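Local coordinates for succinate dehydrogenase subunit A (Mycolicibacterium smegmatis, PDB 7D6V), which forms the FAD-carrying flavoprotein subunit of a membrane-bound succinate dehydrogenase, where succinate is probably oxidised to fumarate and its electrons passed on through iron-sulfur clusters towards quinone, at residues Ala553-Arg557 with Asn578-Val582; Val468-Phe472 with Asn531-His535. All blocks are in the same frame, centred on the assembly; numbering follows the deposited sequence.

Contact 1: Ala553-Arg557 with Asn578-Val582; sequences AALQR and NTLLV
This buried contact packs the C-terminal end of helix 532-556 against the irregular run that leads into strand 582-585, inside the C-terminal region of the fumarate reductase flavoprotein family. Ala553 to Gln556 keep helical phi/psi, and Arg557 N still bonds to Ala553 O at 3.0 Å; Arg557 itself breaks out at -81/104. Across from them Thr579 is extended (-147/128), and Leu581 turns the backbone with a left-handed 62/70. The closest CA atoms are those of Ala553 and Leu581, 7.0 Å apart. Leu581, in its t, p rotamer, points at the helix end and makes most of the packing contact: CD2 lies 4.4 Å from Ala553 CB and 3.9 Å from Arg557 CB, and its methyls also pack against polar atoms, CD2 3.6 Å from Ala553 O and CD1 3.6 Å from Gln556 NE2. The Arg557 chain runs out t, t, m. NE and NH1 form salt bridges with Glu244 and Glu559 respectively, balancing the buried charge; the edge of the guanidinium meets Thr579 O, and NH1 also bonds to Trp576 O. In the contact itself, the polar link is Arg557 NH2 to Thr579 O, 2.8 Å with an N-H...O angle of 138°.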
loop_
_atom_site.group_PDB
_atom_site.type_symbol
_atom_site.label_atom_id
_atom_site.label_comp_id
_atom_site.label_asym_id
_atom_site.label_seq_id
_atom_site.Cartn_x
_atom_site.Cartn_y
_atom_site.Cartn_z
ATOM N N ALA A 553 -13.642 -29.847 -15.501
ATOM C CA ALA A 553 -13.540 -29.094 -16.747
ATOM C C ALA A 553 -12.237 -29.403 -17.476
ATOM O O ALA A 553 -12.231 -29.605 -18.699
ATOM C CB ALA A 553 -13.659 -27.598 -16.467
ATOM N N ALA A 554 -11.123 -29.457 -16.736
ATOM C CA ALA A 554 -9.836 -29.747 -17.356
ATOM C C ALA A 554 -9.795 -31.149 -17.940
ATOM O O ALA A 554 -9.149 -31.373 -18.968
ATOM C CB ALA A 554 -8.711 -29.565 -16.338
ATOM N N LEU A 555 -10.468 -32.106 -17.302
ATOM C CA LEU A 555 -10.538 -33.445 -17.874
ATOM C C LEU A 555 -11.395 -33.464 -19.130
ATOM O O LEU A 555 -11.096 -34.193 -20.081
ATOM C CB LEU A 555 -11.086 -34.433 -16.847
ATOM C CG LEU A 555 -11.108 -35.891 -17.308
ATOM C CD1 LEU A 555 -9.704 -36.471 -17.308
ATOM C CD2 LEU A 555 -12.032 -36.718 -16.442
ATOM N N GLN A 556 -12.469 -32.675 -19.153
ATOM C CA GLN A 556 -13.396 -32.754 -20.274
ATOM C C GLN A 556 -12.888 -32.036 -21.518
ATOM O O GLN A 556 -13.176 -32.483 -22.634
ATOM C CB GLN A 556 -14.758 -32.197 -19.871
ATOM C CG GLN A 556 -15.886 -32.685 -20.754
ATOM C CD GLN A 556 -17.180 -32.851 -19.999
ATOM O OE1 GLN A 556 -17.180 -33.097 -18.794
ATOM N NE2 GLN A 556 -18.296 -32.716 -20.703
ATOM N N ARG A 557 -12.147 -30.938 -21.372
ATOM C CA ARG A 557 -11.676 -30.204 -22.550
ATOM C C ARG A 557 -10.433 -30.884 -23.110
ATOM O O ARG A 557 -9.334 -30.743 -22.573
ATOM C CB ARG A 557 -11.394 -28.745 -22.212
ATOM C CG ARG A 557 -10.915 -27.943 -23.414
ATOM C CD ARG A 557 -10.947 -26.450 -23.171
ATOM N NE ARG A 557 -12.309 -25.934 -23.127
ATOM C CZ ARG A 557 -12.919 -25.345 -24.148
ATOM N NH1 ARG A 557 -12.291 -25.198 -25.305
ATOM N NH2 ARG A 557 -14.160 -24.904 -24.016
ATOM N N ASN A 578 -16.602 -22.737 -30.156
ATOM C CA ASN A 578 -17.984 -22.468 -29.774
ATOM C C ASN A 578 -18.505 -23.517 -28.795
ATOM O O ASN A 578 -19.546 -24.136 -28.999
ATOM C CB ASN A 578 -18.852 -22.369 -31.023
ATOM C CG ASN A 578 -18.804 -23.624 -31.871
ATOM O OD1 ASN A 578 -18.173 -24.615 -31.505
ATOM N ND2 ASN A 578 -19.478 -23.587 -33.014
ATOM N N THR A 579 -17.759 -23.721 -27.711
ATOM C CA THR A 579 -18.157 -24.611 -26.628
ATOM C C THR A 579 -17.632 -24.038 -25.322
ATOM O O THR A 579 -16.444 -23.724 -25.219
ATOM C CB THR A 579 -17.621 -26.032 -26.839
ATOM O OG1 THR A 579 -17.944 -26.475 -28.162
ATOM C CG2 THR A 579 -18.243 -26.985 -25.838
ATOM N N LEU A 580 -18.515 -23.897 -24.332
ATOM C CA LEU A 580 -18.160 -23.273 -23.064
ATOM C C LEU A 580 -17.972 -24.249 -21.918
ATOM O O LEU A 580 -17.214 -23.944 -20.995
ATOM C CB LEU A 580 -19.214 -22.240 -22.655
ATOM C CG LEU A 580 -19.227 -20.965 -23.488
ATOM C CD1 LEU A 580 -20.382 -20.075 -23.074
ATOM C CD2 LEU A 580 -17.903 -20.239 -23.347
ATOM N N LEU A 581 -18.634 -25.406 -21.947
ATOM C CA LEU A 581 -18.392 -26.473 -20.978
ATOM C C LEU A 581 -18.732 -26.002 -19.555
ATOM O O LEU A 581 -17.872 -25.772 -18.706
ATOM C CB LEU A 581 -16.942 -26.957 -21.126
ATOM C CG LEU A 581 -16.370 -28.113 -20.329
ATOM C CD1 LEU A 581 -17.148 -29.345 -20.714
ATOM C CD2 LEU A 581 -14.906 -28.289 -20.656
ATOM N N VAL A 582 -20.042 -25.825 -19.344
ATOM C CA VAL A 582 -20.618 -25.177 -18.167
ATOM C C VAL A 582 -20.756 -26.157 -17.004
ATOM O O VAL A 582 -21.178 -27.302 -17.186
ATOM C CB VAL A 582 -21.987 -24.578 -18.538
ATOM C CG1 VAL A 582 -22.651 -23.979 -17.336
ATOM C CG2 VAL A 582 -21.835 -23.551 -19.632
#

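Contact 2: Val468-Phe472 with Asn531-His535; sequences VLAPF and NPGWH
Two helix termini meet here: Val468 and Leu469 belong to the end of helix 458-469, Ala470 to Phe472 form a short 3-10 turn, and Asn531 stands immediately before helix 532-556. Phe472 N reaches back to Leu469 O at 3.3 Å; in the other segment His535 N bonds to Asn531 O at 3.1 Å, starting the helix. The backbones are nearest at Pro471 and Trp534, with CA atoms 7.2 Å apart. Asn531 is the N-cap, its t rotamer placing OD1 3.4 Å from Gly533 N in a weak capping bond, while ND2 bonds to Gly527 O. Trp534 (chi1 t, chi2 42°) projects its indole at the opposing turn, and NE1 donates to Val468 O at 2.9 Å and 161°. The edge of the same ring meets Pro471, CG to Trp534 CD1 3.9 Å. Phe472 (chi1 m, -81°) brings CE1 over one face of the indole, 3.7 Å from Trp534 CE2; its ring is oblique to the pyrrole ring, planes at 45° and centroids 4.6 Å apart. At its edge Phe472 CE2 comes 4.2 Å from Asn531 ND2. Tyr190 also packs against Trp534, and Asn531 and Pro532 touch Asp47 and Leu48 of the iron-sulfur subunit, so this corner lies beside the subunit interface. The chemistry is that of a buried tryptophan whose one polar atom is satisfied by a helix-end carbonyl, so that the indole can sit among apolar and aromatic neighbours without leaving its N-H unpaired.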
loop_
_atom_site.group_PDB
_atom_site.type_symbol
_atom_site.label_atom_id
_atom_site.label_comp_id
_atom_site.label_asym_id
_atom_site.label_seq_id
_atom_site.Cartn_x
_atom_site.Cartn_y
_atom_site.Cartn_z
ATOM N N VAL A 468 -22.619 -23.931 9.586
ATOM C CA VAL A 468 -21.428 -23.196 10.002
ATOM C C VAL A 468 -20.995 -23.544 11.420
ATOM O O VAL A 468 -19.832 -23.315 11.772
ATOM C CB VAL A 468 -21.617 -21.674 9.886
ATOM C CG1 VAL A 468 -21.929 -21.290 8.457
ATOM C CG2 VAL A 468 -22.700 -21.189 10.829
ATOM N N LEU A 469 -21.886 -24.089 12.246
ATOM C CA LEU A 469 -21.506 -24.507 13.589
ATOM C C LEU A 469 -21.054 -25.960 13.665
ATOM O O LEU A 469 -20.553 -26.378 14.713
ATOM C CB LEU A 469 -22.670 -24.291 14.559
ATOM C CG LEU A 469 -22.919 -22.861 15.033
ATOM C CD1 LEU A 469 -23.904 -22.852 16.180
ATOM C CD2 LEU A 469 -21.621 -22.193 15.439
ATOM N N ALA A 470 -21.223 -26.730 12.591
ATOM C CA ALA A 470 -20.841 -28.141 12.615
ATOM C C ALA A 470 -19.379 -28.405 12.973
ATOM O O ALA A 470 -19.126 -29.371 13.713
ATOM C CB ALA A 470 -21.191 -28.786 11.268
ATOM N N PRO A 471 -18.385 -27.645 12.494
ATOM C CA PRO A 471 -16.989 -27.979 12.823
ATOM C C PRO A 471 -16.618 -27.859 14.295
ATOM O O PRO A 471 -15.460 -28.116 14.634
ATOM C CB PRO A 471 -16.178 -26.977 11.982
ATOM C CG PRO A 471 -17.147 -25.956 11.530
ATOM C CD PRO A 471 -18.443 -26.660 11.403
ATOM N N PHE A 472 -17.534 -27.485 15.187
ATOM C CA PHE A 472 -17.211 -27.375 16.604
ATOM C C PHE A 472 -17.561 -28.621 17.407
ATOM O O PHE A 472 -17.207 -28.692 18.587
ATOM C CB PHE A 472 -17.915 -26.161 17.222
ATOM C CG PHE A 472 -17.216 -24.858 16.962
ATOM C CD1 PHE A 472 -17.838 -23.854 16.243
ATOM C CD2 PHE A 472 -15.941 -24.637 17.441
ATOM C CE1 PHE A 472 -17.198 -22.656 16.006
ATOM C CE2 PHE A 472 -15.298 -23.442 17.205
ATOM C CZ PHE A 472 -15.927 -22.450 16.487
ATOM N N ASN A 531 -11.726 -16.704 15.171
ATOM C CA ASN A 531 -11.033 -17.984 15.183
ATOM C C ASN A 531 -10.643 -18.367 13.760
ATOM O O ASN A 531 -11.484 -18.887 13.011
ATOM C CB ASN A 531 -11.928 -19.059 15.805
ATOM C CG ASN A 531 -11.183 -20.334 16.117
ATOM O OD1 ASN A 531 -10.064 -20.541 15.663
ATOM N ND2 ASN A 531 -11.813 -21.208 16.887
ATOM N N PRO A 532 -9.397 -18.138 13.336
ATOM C CA PRO A 532 -9.036 -18.414 11.935
ATOM C C PRO A 532 -9.060 -19.885 11.559
ATOM O O PRO A 532 -9.191 -20.189 10.368
ATOM C CB PRO A 532 -7.624 -17.830 11.810
ATOM C CG PRO A 532 -7.125 -17.721 13.193
ATOM C CD PRO A 532 -8.292 -17.522 14.086
ATOM N N GLY A 533 -8.938 -20.807 12.515
ATOM C CA GLY A 533 -9.108 -22.213 12.185
ATOM C C GLY A 533 -10.535 -22.533 11.784
ATOM O O GLY A 533 -10.774 -23.279 10.831
ATOM N N TRP A 534 -11.499 -21.950 12.494
ATOM C CA TRP A 534 -12.902 -22.076 12.119
ATOM C C TRP A 534 -13.160 -21.459 10.749
ATOM O O TRP A 534 -13.889 -22.028 9.926
ATOM C CB TRP A 534 -13.761 -21.421 13.200
ATOM C CG TRP A 534 -15.228 -21.391 12.938
ATOM C CD1 TRP A 534 -15.991 -22.393 12.428
ATOM C CD2 TRP A 534 -16.117 -20.304 13.206
ATOM N NE1 TRP A 534 -17.300 -21.995 12.347
ATOM C CE2 TRP A 534 -17.404 -20.714 12.820
ATOM C CE3 TRP A 534 -15.949 -19.020 13.731
ATOM C CZ2 TRP A 534 -18.518 -19.889 12.940
ATOM C CZ3 TRP A 534 -17.056 -18.201 13.847
ATOM C CH2 TRP A 534 -18.323 -18.639 13.454
ATOM N N HIS A 535 -12.558 -20.299 10.483
ATOM C CA HIS A 535 -12.725 -19.647 9.190
ATOM C C HIS A 535 -12.157 -20.500 8.063
ATOM O O HIS A 535 -12.759 -20.605 6.988
ATOM C CB HIS A 535 -12.056 -18.273 9.213
ATOM C CG HIS A 535 -12.505 -17.400 10.343
ATOM N ND1 HIS A 535 -11.782 -16.308 10.772
ATOM C CD2 HIS A 535 -13.603 -17.457 11.133
ATOM C CE1 HIS A 535 -12.414 -15.732 11.779
ATOM N NE2 HIS A 535 -13.522 -16.409 12.015
#

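Going from the N terminus, the first segment reached is 468-472, at the end of helix 458-469. Contact 2 then closes a largely helical excursion of 58 intervening residues, which includes helices 481-495 and 502-518, by bringing 468-472 against the start of helix 532-556. That helix carries the chain to contact 1, where its far end meets 578-582 after a mostly irregular loop of 20 residues. The two closures follow in series, neither nested nor crossed, and do not touch: their centres are 34 Å apart. One long helix thus joins them, its N-terminal end packed on the end of helix 458-469 and the 3-10 turn that follows, and its C-terminal end on the approach to strand 582-585.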